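Local coordinates for protein putative MAR1 (Leishmania donovani, PDB 1X9G) that is of unknown function but belongs to the isochorismatase superfamily and is putatively a MAR1 ribonuclease, at residues L12-H15 against Y16-K20; K155-S158 against S159-P162; T168-S171 against I172-M176; K178-D182 against P183-R187. All coordinates share one frame; numbering follows the deposited sequence.

Contact 1: residues L12-H15 against Y16-K20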
ATOM      1  N   LEU A  12      -2.803   3.839 -18.340  1.00 67.05           N
ATOM      2  CA  LEU A  12      -2.698   2.368 -18.501  1.00 63.36           C
ATOM      3  C   LEU A  12      -1.946   2.017 -19.794  1.00 61.85           C
ATOM      4  O   LEU A  12      -1.341   2.903 -20.388  1.00 61.29           O
ATOM      5  CB  LEU A  12      -4.092   1.729 -18.479  1.00 62.75           C
ATOM      6  CG  LEU A  12      -4.960   1.861 -17.231  1.00 60.07           C
ATOM      7  CD1 LEU A  12      -6.400   1.636 -17.541  1.00 58.42           C
ATOM      8  CD2 LEU A  12      -4.514   0.854 -16.182  1.00 61.55           C
ATOM      9  N   MET A  13      -1.946   0.754 -20.219  1.00 59.76           N
ATOM     10  CA  MET A  13      -1.462   0.423 -21.581  1.00 60.51           C
ATOM     11  C   MET A  13      -2.289   1.171 -22.661  1.00 61.21           C
ATOM     12  O   MET A  13      -3.524   1.259 -22.561  1.00 61.14           O
ATOM     13  CB  MET A  13      -1.500  -1.084 -21.856  1.00 60.13           C
ATOM     14  CG  MET A  13      -0.515  -1.855 -20.996  1.00 59.17           C
ATOM     15  SD  MET A  13       0.100  -3.355 -21.694  1.00 59.84           S
ATOM     16  CE  MET A  13       1.402  -2.708 -22.759  1.00 59.34           C
ATOM     17  N   PRO A  14      -1.611   1.768 -23.655  1.00 61.58           N
ATOM     18  CA  PRO A  14      -2.350   2.399 -24.752  1.00 61.16           C
ATOM     19  C   PRO A  14      -2.799   1.306 -25.713  1.00 60.86           C
ATOM     20  O   PRO A  14      -2.272   0.180 -25.609  1.00 60.66           O
ATOM     21  CB  PRO A  14      -1.303   3.316 -25.407  1.00 61.46           C
ATOM     22  CG  PRO A  14       0.016   2.726 -25.067  1.00 61.04           C
ATOM     23  CD  PRO A  14      -0.146   1.884 -23.814  1.00 61.65           C
ATOM     24  N   HIS A  15      -3.755   1.621 -26.608  1.00 60.46           N
ATOM     25  CA  HIS A  15      -4.164   0.727 -27.706  1.00 60.01           C
ATOM     26  C   HIS A  15      -2.932   0.111 -28.382  1.00 60.50           C
ATOM     27  O   HIS A  15      -1.951   0.800 -28.617  1.00 58.84           O
ATOM     28  CB  HIS A  15      -5.096   1.415 -28.746  1.00 59.41           C
ATOM     29  CG  HIS A  15      -5.606   0.452 -29.776  1.00 60.36           C
ATOM     30  ND1 HIS A  15      -5.036   0.332 -31.031  1.00 60.08           N
ATOM     31  CD2 HIS A  15      -6.537  -0.534 -29.694  1.00 60.08           C
ATOM     32  CE1 HIS A  15      -5.611  -0.664 -31.686  1.00 59.23           C
ATOM     33  NE2 HIS A  15      -6.520  -1.212 -30.896  1.00 60.40           N
ATOM     34  N   TYR A  16      -2.988  -1.183 -28.684  1.00 62.77           N
ATOM     35  CA  TYR A  16      -1.823  -1.905 -29.256  1.00 65.74           C
ATOM     36  C   TYR A  16      -1.115  -1.259 -30.460  1.00 67.22           C
ATOM     37  O   TYR A  16       0.079  -1.524 -30.685  1.00 67.57           O
ATOM     38  CB  TYR A  16      -2.132  -3.380 -29.584  1.00 66.02           C
ATOM     39  CG  TYR A  16      -3.257  -3.648 -30.582  1.00 66.45           C
ATOM     40  CD1 TYR A  16      -4.428  -4.291 -30.163  1.00 66.87           C
ATOM     41  CD2 TYR A  16      -3.141  -3.319 -31.946  1.00 68.03           C
ATOM     42  CE1 TYR A  16      -5.467  -4.570 -31.050  1.00 67.09           C
ATOM     43  CE2 TYR A  16      -4.197  -3.596 -32.868  1.00 67.10           C
ATOM     44  CZ  TYR A  16      -5.361  -4.228 -32.400  1.00 68.13           C
ATOM     45  OH  TYR A  16      -6.442  -4.531 -33.229  1.00 66.03           O
ATOM     46  N   SER A  17      -1.841  -0.420 -31.199  1.00 68.10           N
ATOM     47  CA  SER A  17      -1.340   0.186 -32.427  1.00 70.31           C
ATOM     48  C   SER A  17      -0.637   1.520 -32.211  1.00 71.40           C
ATOM     49  O   SER A  17      -0.097   2.091 -33.161  1.00 71.73           O
ATOM     50  CB  SER A  17      -2.489   0.361 -33.442  1.00 70.09           C
ATOM     51  OG  SER A  17      -3.438   1.307 -32.959  1.00 71.68           O
ATOM     52  N   LYS A  18      -0.663   2.031 -30.982  1.00 72.98           N
ATOM     53  CA  LYS A  18       0.081   3.241 -30.609  1.00 74.48           C
ATOM     54  C   LYS A  18       1.480   2.825 -30.085  1.00 74.31           C
ATOM     55  O   LYS A  18       1.619   2.342 -28.952  1.00 75.19           O
ATOM     56  CB  LYS A  18      -0.726   4.042 -29.574  1.00 75.17           C
ATOM     57  CG  LYS A  18      -0.142   5.429 -29.181  1.00 77.09           C
ATOM     58  CD  LYS A  18      -0.968   6.155 -28.068  1.00 76.81           C
ATOM     59  CE  LYS A  18      -0.097   7.121 -27.186  1.00 79.98           C
ATOM     60  NZ  LYS A  18       0.817   6.471 -26.121  1.00 78.62           N
ATOM     61  N   GLY A  19       2.505   2.963 -30.928  1.00 73.85           N
ATOM     62  CA  GLY A  19       3.890   2.645 -30.549  1.00 72.55           C
ATOM     63  C   GLY A  19       4.250   1.174 -30.633  1.00 71.83           C
ATOM     64  O   GLY A  19       3.681   0.447 -31.446  1.00 72.38           O
ATOM     65  N   LYS A  20       5.222   0.752 -29.825  1.00 70.46           N
ATOM     66  CA  LYS A  20       5.674  -0.638 -29.767  1.00 69.82           C
ATOM     67  C   LYS A  20       5.746  -1.106 -28.318  1.00 68.83           C
ATOM     68  O   LYS A  20       6.021  -0.320 -27.416  1.00 68.85           O
ATOM     69  CB  LYS A  20       7.068  -0.833 -30.402  1.00 69.91           C
ATOM     70  CG  LYS A  20       7.269  -0.250 -31.792  1.00 70.58           C
ATOM     71  CD  LYS A  20       8.479  -0.871 -32.486  1.00 71.20           C
ATOM     72  CE  LYS A  20       8.361  -0.854 -34.052  1.00 73.64           C
ATOM     73  NZ  LYS A  20       7.988  -2.194 -34.673  1.00 74.29           N
TER
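His15 and Tyr16, neighbours in the chain, lay their rings side by side and pointing the same way. The aromatic pair is oblique, with centroids 4.0 Å apart and planes at 40°, and His15 CE1 sits over the centre of the phenol ring. With CG between its own backbone N and carbonyl carbon (chi1 59°), Tyr16 sets its ring against the imidazole.

Two hydrogen bonds close the loop. The backbone bond from Lys18 N to His15 O, 3.0 Å, closes a type I beta turn over His15-Lys18. Beside it, His15 ND1 and Ser17 OG share a bond of 2.7 Å, with the hydroxyl at the edge of the imidazole and in its plane. The donor is not settled between them.

Apolar packing is modest: Lys18, bent at its last torsion, crosses Pro14 at about a right angle and brings CD to 3.9 Å from Pro14 CB.

The far ends of both rings look to Asp182, whose OD1 takes His15 NE2 and whose OD2 takes Tyr16 OH; Asn184 ND2 also bonds that hydroxyl. The imidazole is therefore held at both nitrogens, by Ser17 and by Asp182, which fixes its rotation. The carboxylate at NE2 would probably favour a proton there; a neutral ring would then accept from the serine at ND1, whereas a charged ring would donate from both nitrogens.

Contact 2: residues K155-S158 against S159-P162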
ATOM      1  N   LYS A 155       5.473  -4.979  -3.415  1.00 48.83           N
ATOM      2  CA  LYS A 155       5.213  -3.669  -2.801  1.00 50.15           C
ATOM      3  C   LYS A 155       6.214  -2.614  -3.202  1.00 49.03           C
ATOM      4  O   LYS A 155       5.839  -1.526  -3.502  1.00 50.65           O
ATOM      5  CB  LYS A 155       5.226  -3.632  -1.250  1.00 51.15           C
ATOM      6  CG  LYS A 155       4.654  -4.749  -0.467  1.00 56.57           C
ATOM      7  CD  LYS A 155       3.135  -4.796  -0.489  1.00 65.22           C
ATOM      8  CE  LYS A 155       2.610  -5.268   0.913  1.00 67.32           C
ATOM      9  NZ  LYS A 155       1.119  -5.171   0.967  1.00 70.89           N
ATOM     10  N   LEU A 156       7.499  -2.895  -3.176  1.00 49.21           N
ATOM     11  CA  LEU A 156       8.448  -1.876  -3.615  1.00 49.22           C
ATOM     12  C   LEU A 156       7.999  -1.361  -5.005  1.00 48.28           C
ATOM     13  O   LEU A 156       7.856  -0.166  -5.228  1.00 48.14           O
ATOM     14  CB  LEU A 156       9.840  -2.492  -3.798  1.00 49.08           C
ATOM     15  CG  LEU A 156      11.014  -1.662  -3.311  1.00 51.49           C
ATOM     16  CD1 LEU A 156      12.297  -1.998  -4.100  1.00 43.58           C
ATOM     17  CD2 LEU A 156      10.724  -0.127  -3.201  1.00 47.66           C
ATOM     18  N   MET A 157       7.860  -2.282  -5.937  1.00 46.67           N
ATOM     19  CA  MET A 157       7.565  -1.909  -7.317  1.00 49.04           C
ATOM     20  C   MET A 157       6.221  -1.148  -7.487  1.00 50.62           C
ATOM     21  O   MET A 157       6.152  -0.275  -8.323  1.00 52.85           O
ATOM     22  CB  MET A 157       7.579  -3.132  -8.250  1.00 47.63           C
ATOM     23  CG  MET A 157       8.971  -3.752  -8.446  1.00 46.11           C
ATOM     24  SD  MET A 157       9.077  -5.085  -9.682  1.00 48.21           S
ATOM     25  CE  MET A 157       8.406  -6.509  -8.804  1.00 41.94           C
ATOM     26  N   SER A 158       5.183  -1.493  -6.716  1.00 50.76           N
ATOM     27  CA  SER A 158       3.915  -0.746  -6.660  1.00 51.55           C
ATOM     28  C   SER A 158       4.082   0.747  -6.292  1.00 52.31           C
ATOM     29  O   SER A 158       3.191   1.564  -6.515  1.00 52.32           O
ATOM     30  CB  SER A 158       3.006  -1.385  -5.593  1.00 51.46           C
ATOM     31  OG  SER A 158       2.315  -2.510  -6.131  1.00 53.50           O
ATOM     32  N   SER A 159       5.188   1.080  -5.643  1.00 51.89           N
ATOM     33  CA  SER A 159       5.456   2.454  -5.280  1.00 51.68           C
ATOM     34  C   SER A 159       6.262   3.171  -6.338  1.00 51.54           C
ATOM     35  O   SER A 159       6.672   4.275  -6.100  1.00 52.38           O
ATOM     36  CB  SER A 159       6.203   2.501  -3.953  1.00 50.68           C
ATOM     37  OG  SER A 159       7.554   2.084  -4.166  1.00 52.33           O
ATOM     38  N   TRP A 160       6.500   2.538  -7.480  1.00 52.51           N
ATOM     39  CA  TRP A 160       7.327   3.087  -8.591  1.00 53.96           C
ATOM     40  C   TRP A 160       6.490   3.703  -9.737  1.00 55.03           C
ATOM     41  O   TRP A 160       6.956   3.738 -10.899  1.00 56.10           O
ATOM     42  CB  TRP A 160       8.263   1.993  -9.204  1.00 52.06           C
ATOM     43  CG  TRP A 160       9.380   1.576  -8.292  1.00 53.48           C
ATOM     44  CD1 TRP A 160       9.723   2.178  -7.092  1.00 52.32           C
ATOM     45  CD2 TRP A 160      10.317   0.487  -8.474  1.00 50.89           C
ATOM     46  NE1 TRP A 160      10.802   1.538  -6.553  1.00 52.81           N
ATOM     47  CE2 TRP A 160      11.201   0.518  -7.375  1.00 48.89           C
ATOM     48  CE3 TRP A 160      10.534  -0.473  -9.497  1.00 51.64           C
ATOM     49  CZ2 TRP A 160      12.258  -0.395  -7.227  1.00 51.61           C
ATOM     50  CZ3 TRP A 160      11.594  -1.386  -9.351  1.00 52.96           C
ATOM     51  CH2 TRP A 160      12.432  -1.342  -8.206  1.00 52.74           C
ATOM     52  N   GLY A 161       5.261   4.139  -9.439  1.00 55.60           N
ATOM     53  CA  GLY A 161       4.401   4.738 -10.470  1.00 55.42           C
ATOM     54  C   GLY A 161       4.943   6.133 -10.767  1.00 55.75           C
ATOM     55  O   GLY A 161       5.795   6.611 -10.014  1.00 54.05           O
ATOM     56  N   PRO A 162       4.463   6.803 -11.862  1.00 56.41           N
ATOM     57  CA  PRO A 162       3.434   6.421 -12.865  1.00 56.01           C
ATOM     58  C   PRO A 162       3.915   5.533 -13.995  1.00 56.83           C
ATOM     59  O   PRO A 162       3.106   5.016 -14.755  1.00 57.91           O
ATOM     60  CB  PRO A 162       2.998   7.757 -13.456  1.00 56.54           C
ATOM     61  CG  PRO A 162       4.144   8.700 -13.218  1.00 56.82           C
ATOM     62  CD  PRO A 162       4.983   8.174 -12.094  1.00 56.12           C
TER
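The carbonyl of Lys155 takes a weak hydrogen bond from Ser159 N at 3.4 Å, four residues on.

At Leu156 the carbonyl does double duty. Its O accepts from Ser159 N at 3.0 Å, the donor standing well above the carbonyl plane, and from Ser159 OG at 2.5 Å, which arrives in that plane on a lone pair. Ser159 OG can fold back this far because chi1 of 74° tucks it between its own N and carbonyl carbon. The same Leu156 O lies over one face of the indole of Trp160, toward the rim, while the leucine branch CD1 comes to 3.5 Å from Trp160 CZ2 on the benzene part.

Met157 covers the same face next to it. Its CA stands over the five-membered ring in a CH-pi contact, 4.2 Å from the centroid, and its CG packs 3.6 Å from Trp160 CZ3. SD makes an oblique Met-aromatic approach, 5.4 Å from the centroid of the six-membered ring. Met157 O also receives Trp160 N at 3.0 Å.

Ser158 adds mostly backbone. Around the turn, Leu122 and Val125 of helix 117-130 touch both Met157 and Trp160, and Arg11 of the third subunit makes a cation-pi contact with the indole. Bonds to residues three back, as made here by Ser159 N and Trp160 N, are typical of the region around the C-terminal end of a helix, in this case helix 147-158, before the chain passes to strand 164-167 of the parallel sheet.

Contact 3: residues T168-S171 against I172-M176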
ATOM      1  N   THR A 168      -2.667  -7.693 -14.146  1.00 50.65           N
ATOM      2  CA  THR A 168      -2.665  -9.097 -14.478  1.00 50.11           C
ATOM      3  C   THR A 168      -2.765  -9.182 -15.965  1.00 50.12           C
ATOM      4  O   THR A 168      -3.043  -8.188 -16.629  1.00 51.78           O
ATOM      5  CB  THR A 168      -3.843  -9.907 -13.825  1.00 49.92           C
ATOM      6  OG1 THR A 168      -5.092  -9.289 -14.139  1.00 52.02           O
ATOM      7  CG2 THR A 168      -3.726  -9.994 -12.311  1.00 47.77           C
ATOM      8  N   SER A 169      -2.558 -10.382 -16.489  1.00 50.60           N
ATOM      9  CA  SER A 169      -2.658 -10.663 -17.930  1.00 50.58           C
ATOM     10  C   SER A 169      -4.030 -10.448 -18.545  1.00 50.72           C
ATOM     11  O   SER A 169      -4.107  -9.990 -19.674  1.00 50.40           O
ATOM     12  CB  SER A 169      -2.076 -12.050 -18.279  1.00 51.19           C
ATOM     13  OG  SER A 169      -2.832 -13.131 -17.728  1.00 51.71           O
ATOM     14  N   GLU A 170      -5.119 -10.724 -17.830  1.00 51.53           N
ATOM     15  CA  GLU A 170      -6.412 -10.393 -18.422  1.00 52.38           C
ATOM     16  C   GLU A 170      -6.579  -8.888 -18.462  1.00 52.65           C
ATOM     17  O   GLU A 170      -6.933  -8.348 -19.475  1.00 52.88           O
ATOM     18  CB  GLU A 170      -7.596 -11.128 -17.774  1.00 52.25           C
ATOM     19  CG  GLU A 170      -8.943 -10.513 -18.051  1.00 51.49           C
ATOM     20  CD  GLU A 170     -10.106 -11.415 -17.652  1.00 53.07           C
ATOM     21  OE1 GLU A 170     -10.112 -12.534 -18.193  1.00 55.85           O
ATOM     22  OE2 GLU A 170     -11.022 -11.020 -16.842  1.00 51.18           O
ATOM     23  N   SER A 171      -6.243  -8.191 -17.389  1.00 53.47           N
ATOM     24  CA  SER A 171      -6.312  -6.718 -17.411  1.00 52.39           C
ATOM     25  C   SER A 171      -5.517  -6.165 -18.562  1.00 52.02           C
ATOM     26  O   SER A 171      -5.966  -5.295 -19.248  1.00 53.19           O
ATOM     27  CB  SER A 171      -5.696  -6.127 -16.139  1.00 51.81           C
ATOM     28  OG  SER A 171      -6.173  -4.799 -15.957  1.00 50.64           O
ATOM     29  N   ILE A 172      -4.299  -6.645 -18.731  1.00 52.34           N
ATOM     30  CA  ILE A 172      -3.403  -6.181 -19.790  1.00 51.83           C
ATOM     31  C   ILE A 172      -3.883  -6.463 -21.232  1.00 53.42           C
ATOM     32  O   ILE A 172      -3.753  -5.567 -22.085  1.00 53.17           O
ATOM     33  CB  ILE A 172      -1.979  -6.756 -19.575  1.00 52.20           C
ATOM     34  CG1 ILE A 172      -1.258  -5.981 -18.465  1.00 51.06           C
ATOM     35  CG2 ILE A 172      -1.120  -6.675 -20.848  1.00 50.38           C
ATOM     36  CD1 ILE A 172       0.115  -6.653 -18.075  1.00 50.11           C
ATOM     37  N   LEU A 173      -4.415  -7.667 -21.522  1.00 53.50           N
ATOM     38  CA  LEU A 173      -4.962  -7.918 -22.869  1.00 55.50           C
ATOM     39  C   LEU A 173      -6.076  -6.929 -23.227  1.00 56.25           C
ATOM     40  O   LEU A 173      -6.040  -6.323 -24.273  1.00 57.69           O
ATOM     41  CB  LEU A 173      -5.457  -9.353 -23.090  1.00 55.51           C
ATOM     42  CG  LEU A 173      -4.558 -10.586 -22.960  1.00 56.66           C
ATOM     43  CD1 LEU A 173      -4.968 -11.660 -23.961  1.00 58.06           C
ATOM     44  CD2 LEU A 173      -3.023 -10.324 -23.029  1.00 57.11           C
ATOM     45  N   LEU A 174      -7.014  -6.731 -22.313  1.00 57.04           N
ATOM     46  CA  LEU A 174      -8.095  -5.771 -22.414  1.00 56.54           C
ATOM     47  C   LEU A 174      -7.697  -4.308 -22.523  1.00 57.34           C
ATOM     48  O   LEU A 174      -8.498  -3.468 -22.954  1.00 57.69           O
ATOM     49  CB  LEU A 174      -8.976  -5.938 -21.176  1.00 55.56           C
ATOM     50  CG  LEU A 174      -9.711  -7.280 -21.099  1.00 56.60           C
ATOM     51  CD1 LEU A 174     -10.783  -7.282 -20.010  1.00 57.19           C
ATOM     52  CD2 LEU A 174     -10.354  -7.664 -22.474  1.00 57.01           C
ATOM     53  N   GLN A 175      -6.501  -3.974 -22.061  1.00 57.73           N
ATOM     54  CA  GLN A 175      -6.082  -2.590 -22.023  1.00 57.79           C
ATOM     55  C   GLN A 175      -5.520  -2.236 -23.390  1.00 59.91           C
ATOM     56  O   GLN A 175      -5.636  -1.099 -23.843  1.00 60.53           O
ATOM     57  CB  GLN A 175      -5.025  -2.372 -20.944  1.00 56.28           C
ATOM     58  CG  GLN A 175      -5.542  -2.210 -19.479  1.00 56.22           C
ATOM     59  CD  GLN A 175      -4.378  -2.248 -18.490  1.00 56.09           C
ATOM     60  OE1 GLN A 175      -3.386  -1.574 -18.694  1.00 56.42           O
ATOM     61  NE2 GLN A 175      -4.465  -3.086 -17.467  1.00 52.97           N
ATOM     62  N   MET A 176      -4.902  -3.209 -24.036  1.00 61.81           N
ATOM     63  CA  MET A 176      -4.377  -3.034 -25.361  1.00 65.63           C
ATOM     64  C   MET A 176      -5.450  -3.054 -26.501  1.00 65.92           C
ATOM     65  O   MET A 176      -5.211  -2.473 -27.551  1.00 65.79           O
ATOM     66  CB  MET A 176      -3.296  -4.092 -25.612  1.00 65.26           C
ATOM     67  CG  MET A 176      -1.976  -3.850 -24.879  1.00 66.51           C
ATOM     68  SD  MET A 176      -0.827  -5.282 -24.899  1.00 68.22           S
ATOM     69  CE  MET A 176       0.317  -4.756 -26.196  1.00 66.89           C
TER
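Ile172 N to Thr168 O, 2.9 Å, opens a run of helical bonds that continues with Leu173 N to Ser169 O at 3.0 Å and Leu174 N to Glu170 O at 3.3 Å. The first lies in the carbonyl plane, the second is tilted 29° from it, and the third is very straight at the hydrogen (174°). Further on, Ile172 O accepts from both Gln175 N and Met176 N, which reach it from the same face.

The two segments make up helix 169-176, with Thr168 at its N-cap position; the helix follows strand 164-167, outermost in the parallel sheet within this chain. Its other end adjoins the N-terminal loop, where Gln175 OE1 takes Met13 N.

One turn apart, Ser171 and Gln175 join by their side chains: Gln175 NE2 donates to Ser171 OG at 2.9 Å, with the hydroxyl close to the amide plane. Ser171 swings OG round to the trans position from its N (chi1 -160°), beside the carbonyl carbon and within reach of the extended glutamine. That hydroxyl also bonds His118 O of the second subunit, whose His118 NE2 meets Glu170 OE2. Glu170 CG approaches Leu174 CD1 at 4.2 Å on the same flank.

Ile172 and Leu173 lean back on the preceding turn, Ile172 CG1 lying 3.4 Å from Thr168 O. Leu173 also packs on Leu49 and Leu52 of helix 39-55.

Contact 4: residues K178-D182 against P183-R187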
ATOM      1  N   LYS A 178      -8.805  -1.595 -26.890  1.00 71.31           N
ATOM      2  CA  LYS A 178      -9.687  -0.866 -25.982  1.00 70.27           C
ATOM      3  C   LYS A 178     -11.234  -1.048 -26.148  1.00 70.24           C
ATOM      4  O   LYS A 178     -12.025  -0.427 -25.424  1.00 69.88           O
ATOM      5  CB  LYS A 178      -9.246   0.590 -25.939  1.00 70.80           C
ATOM      6  CG  LYS A 178      -7.825   0.817 -25.341  1.00 70.51           C
ATOM      7  CD  LYS A 178      -7.846   2.001 -24.311  1.00 71.59           C
ATOM      8  CE  LYS A 178      -6.482   2.317 -23.700  1.00 73.72           C
ATOM      9  NZ  LYS A 178      -5.922   1.205 -22.815  1.00 74.00           N
ATOM     10  N   ASP A 179     -11.647  -1.953 -27.055  1.00 70.01           N
ATOM     11  CA  ASP A 179     -13.052  -2.073 -27.532  1.00 69.18           C
ATOM     12  C   ASP A 179     -13.404  -3.523 -27.919  1.00 68.61           C
ATOM     13  O   ASP A 179     -12.600  -4.195 -28.544  1.00 68.63           O
ATOM     14  CB  ASP A 179     -13.242  -1.173 -28.756  1.00 69.04           C
ATOM     15  CG  ASP A 179     -14.676  -0.661 -28.910  1.00 68.37           C
ATOM     16  OD1 ASP A 179     -15.632  -1.480 -29.069  1.00 65.70           O
ATOM     17  OD2 ASP A 179     -14.829   0.591 -28.884  1.00 66.52           O
ATOM     18  N   ALA A 180     -14.598  -4.004 -27.567  1.00 68.11           N
ATOM     19  CA  ALA A 180     -15.010  -5.371 -27.938  1.00 68.05           C
ATOM     20  C   ALA A 180     -15.385  -5.516 -29.436  1.00 68.44           C
ATOM     21  O   ALA A 180     -15.662  -6.623 -29.904  1.00 67.78           O
ATOM     22  CB  ALA A 180     -16.151  -5.881 -27.034  1.00 67.56           C
ATOM     23  N   MET A 181     -15.395  -4.396 -30.167  1.00 69.16           N
ATOM     24  CA  MET A 181     -15.609  -4.396 -31.633  1.00 69.94           C
ATOM     25  C   MET A 181     -14.308  -4.142 -32.391  1.00 69.38           C
ATOM     26  O   MET A 181     -14.308  -3.683 -33.529  1.00 69.81           O
ATOM     27  CB  MET A 181     -16.693  -3.384 -32.028  1.00 69.93           C
ATOM     28  CG  MET A 181     -18.111  -3.811 -31.615  1.00 72.50           C
ATOM     29  SD  MET A 181     -18.814  -5.229 -32.540  1.00 77.54           S
ATOM     30  CE  MET A 181     -18.427  -6.654 -31.497  1.00 76.04           C
ATOM     31  N   ASP A 182     -13.201  -4.455 -31.733  1.00 68.78           N
ATOM     32  CA  ASP A 182     -11.868  -4.250 -32.284  1.00 67.79           C
ATOM     33  C   ASP A 182     -11.596  -5.365 -33.283  1.00 67.00           C
ATOM     34  O   ASP A 182     -11.975  -6.504 -33.017  1.00 66.05           O
ATOM     35  CB  ASP A 182     -10.827  -4.306 -31.154  1.00 66.88           C
ATOM     36  CG  ASP A 182      -9.467  -3.854 -31.607  1.00 66.42           C
ATOM     37  OD1 ASP A 182      -9.218  -2.629 -31.587  1.00 66.76           O
ATOM     38  OD2 ASP A 182      -8.655  -4.709 -32.007  1.00 66.51           O
ATOM     39  N   PRO A 183     -10.916  -5.052 -34.415  1.00 67.20           N
ATOM     40  CA  PRO A 183     -10.723  -6.072 -35.466  1.00 67.06           C
ATOM     41  C   PRO A 183     -10.019  -7.287 -34.890  1.00 67.57           C
ATOM     42  O   PRO A 183     -10.195  -8.424 -35.379  1.00 67.21           O
ATOM     43  CB  PRO A 183      -9.828  -5.366 -36.491  1.00 66.61           C
ATOM     44  CG  PRO A 183     -10.091  -3.933 -36.306  1.00 66.77           C
ATOM     45  CD  PRO A 183     -10.309  -3.766 -34.809  1.00 67.41           C
ATOM     46  N   ASN A 184      -9.246  -7.061 -33.830  1.00 67.39           N
ATOM     47  CA  ASN A 184      -8.509  -8.175 -33.251  1.00 67.66           C
ATOM     48  C   ASN A 184      -9.139  -8.864 -32.035  1.00 67.37           C
ATOM     49  O   ASN A 184      -8.612  -9.865 -31.550  1.00 66.49           O
ATOM     50  CB  ASN A 184      -7.029  -7.839 -33.085  1.00 67.16           C
ATOM     51  CG  ASN A 184      -6.292  -7.960 -34.383  1.00 67.50           C
ATOM     52  OD1 ASN A 184      -6.300  -9.022 -35.019  1.00 66.19           O
ATOM     53  ND2 ASN A 184      -5.667  -6.877 -34.807  1.00 66.61           N
ATOM     54  N   PHE A 185     -10.310  -8.376 -31.636  1.00 67.49           N
ATOM     55  CA  PHE A 185     -10.946  -8.852 -30.439  1.00 68.48           C
ATOM     56  C   PHE A 185     -11.294 -10.346 -30.361  1.00 68.79           C
ATOM     57  O   PHE A 185     -10.943 -10.976 -29.375  1.00 69.86           O
ATOM     58  CB  PHE A 185     -12.133  -7.980 -29.999  1.00 68.40           C
ATOM     59  CG  PHE A 185     -12.714  -8.430 -28.704  1.00 69.52           C
ATOM     60  CD1 PHE A 185     -13.990  -8.969 -28.646  1.00 71.74           C
ATOM     61  CD2 PHE A 185     -11.923  -8.426 -27.537  1.00 70.60           C
ATOM     62  CE1 PHE A 185     -14.508  -9.439 -27.413  1.00 73.18           C
ATOM     63  CE2 PHE A 185     -12.409  -8.901 -26.328  1.00 70.77           C
ATOM     64  CZ  PHE A 185     -13.705  -9.405 -26.255  1.00 71.83           C
ATOM     65  N   LYS A 186     -11.998 -10.885 -31.343  1.00 69.57           N
ATOM     66  CA  LYS A 186     -12.356 -12.316 -31.432  1.00 70.04           C
ATOM     67  C   LYS A 186     -11.151 -13.225 -31.217  1.00 70.03           C
ATOM     68  O   LYS A 186     -11.241 -14.251 -30.530  1.00 69.53           O
ATOM     69  CB  LYS A 186     -12.940 -12.607 -32.837  1.00 71.33           C
ATOM     70  CG  LYS A 186     -13.709 -13.967 -33.049  1.00 71.36           C
ATOM     71  CD  LYS A 186     -15.262 -13.761 -33.041  1.00 74.62           C
ATOM     72  CE  LYS A 186     -16.016 -14.941 -33.704  1.00 74.65           C
ATOM     73  NZ  LYS A 186     -16.134 -14.827 -35.224  1.00 75.64           N
ATOM     74  N   ARG A 187     -10.031 -12.852 -31.827  1.00 70.12           N
ATOM     75  CA  ARG A 187      -8.794 -13.595 -31.665  1.00 71.32           C
ATOM     76  C   ARG A 187      -8.275 -13.521 -30.226  1.00 71.52           C
ATOM     77  O   ARG A 187      -7.946 -14.546 -29.629  1.00 72.01           O
ATOM     78  CB  ARG A 187      -7.727 -13.082 -32.641  1.00 71.87           C
ATOM     79  CG  ARG A 187      -7.642 -13.812 -33.989  1.00 71.87           C
ATOM     80  CD  ARG A 187      -6.655 -13.082 -34.900  1.00 72.29           C
ATOM     81  NE  ARG A 187      -5.361 -13.767 -34.996  1.00 74.57           N
ATOM     82  CZ  ARG A 187      -4.384 -13.457 -35.859  1.00 74.93           C
ATOM     83  NH1 ARG A 187      -4.524 -12.431 -36.704  1.00 76.48           N
ATOM     84  NH2 ARG A 187      -3.248 -14.161 -35.866  1.00 70.76           N
TER
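Phe185 N donates to Asp182 O at 2.9 Å, closing a type I beta turn over Asp182-Phe185 directly after another over Asp179-Asp182. The second turn leads into the helix. Here the Asp182 carboxylate makes a capping bond: OD2 accepts from Asn184 N at 3.0 Å on its anti side, the donor 34° out of the carboxylate plane. Chi1 of -169° sets CG beside the carbonyl carbon, where the carboxylate reaches forward past the Pro183 ring; Asp182 CG is 3.3 Å from Pro183 CD. OD2 also bonds Tyr16 OH, and OD1 bonds His15 NE2; these partners and the helix start would probably stabilise the negative charge.

Phe185 reaches back over the earlier turn. Ala180 CA sits over one face of its ring, a CH-pi contact 4.0 Å from the centroid and 20° off the normal, while Ala180 CB packs against Phe185 CE1 at 3.9 Å. The carbonyl of Ala180 comes in beside them, its O 3.1 Å from Phe185 CD1. Within the first turn, Asp179 OD1 accepts from Met181 N at 3.1 Å, an Asx turn; the same oxygen bonds Thr91 OG1 of the second subunit, serving both turn and interface.

The double turn is the connection from helix 169-176 to helix 185-191. Asn184 and Arg187 touch Val55 at the end of helix 39-55, and Ala180 packs on Phe93 of the second subunit.

Contact 1 comes first along the chain, before strand 21-26; contacts 2, 3 and 4 follow in that order in the last quarter of the chain. Contacts 1, 3 and 4 cluster, with centres 12 to 14 Å apart: the N-terminal loop lies against helix 169-176 through Tyr16 N to Met176 O, and against the following loop probably through Lys178 NZ to Met13 O. Contact 2 stands away, its centre 30 Å from that of contact 4, at the end of helix 147-158. Strand 164-167, an edge of the parallel sheet within this chain, connects contacts 2 and 3. Contacts 3 and 4 both bond the second subunit and contact 2 meets the third, so these parts of the chain line subunit interfaces.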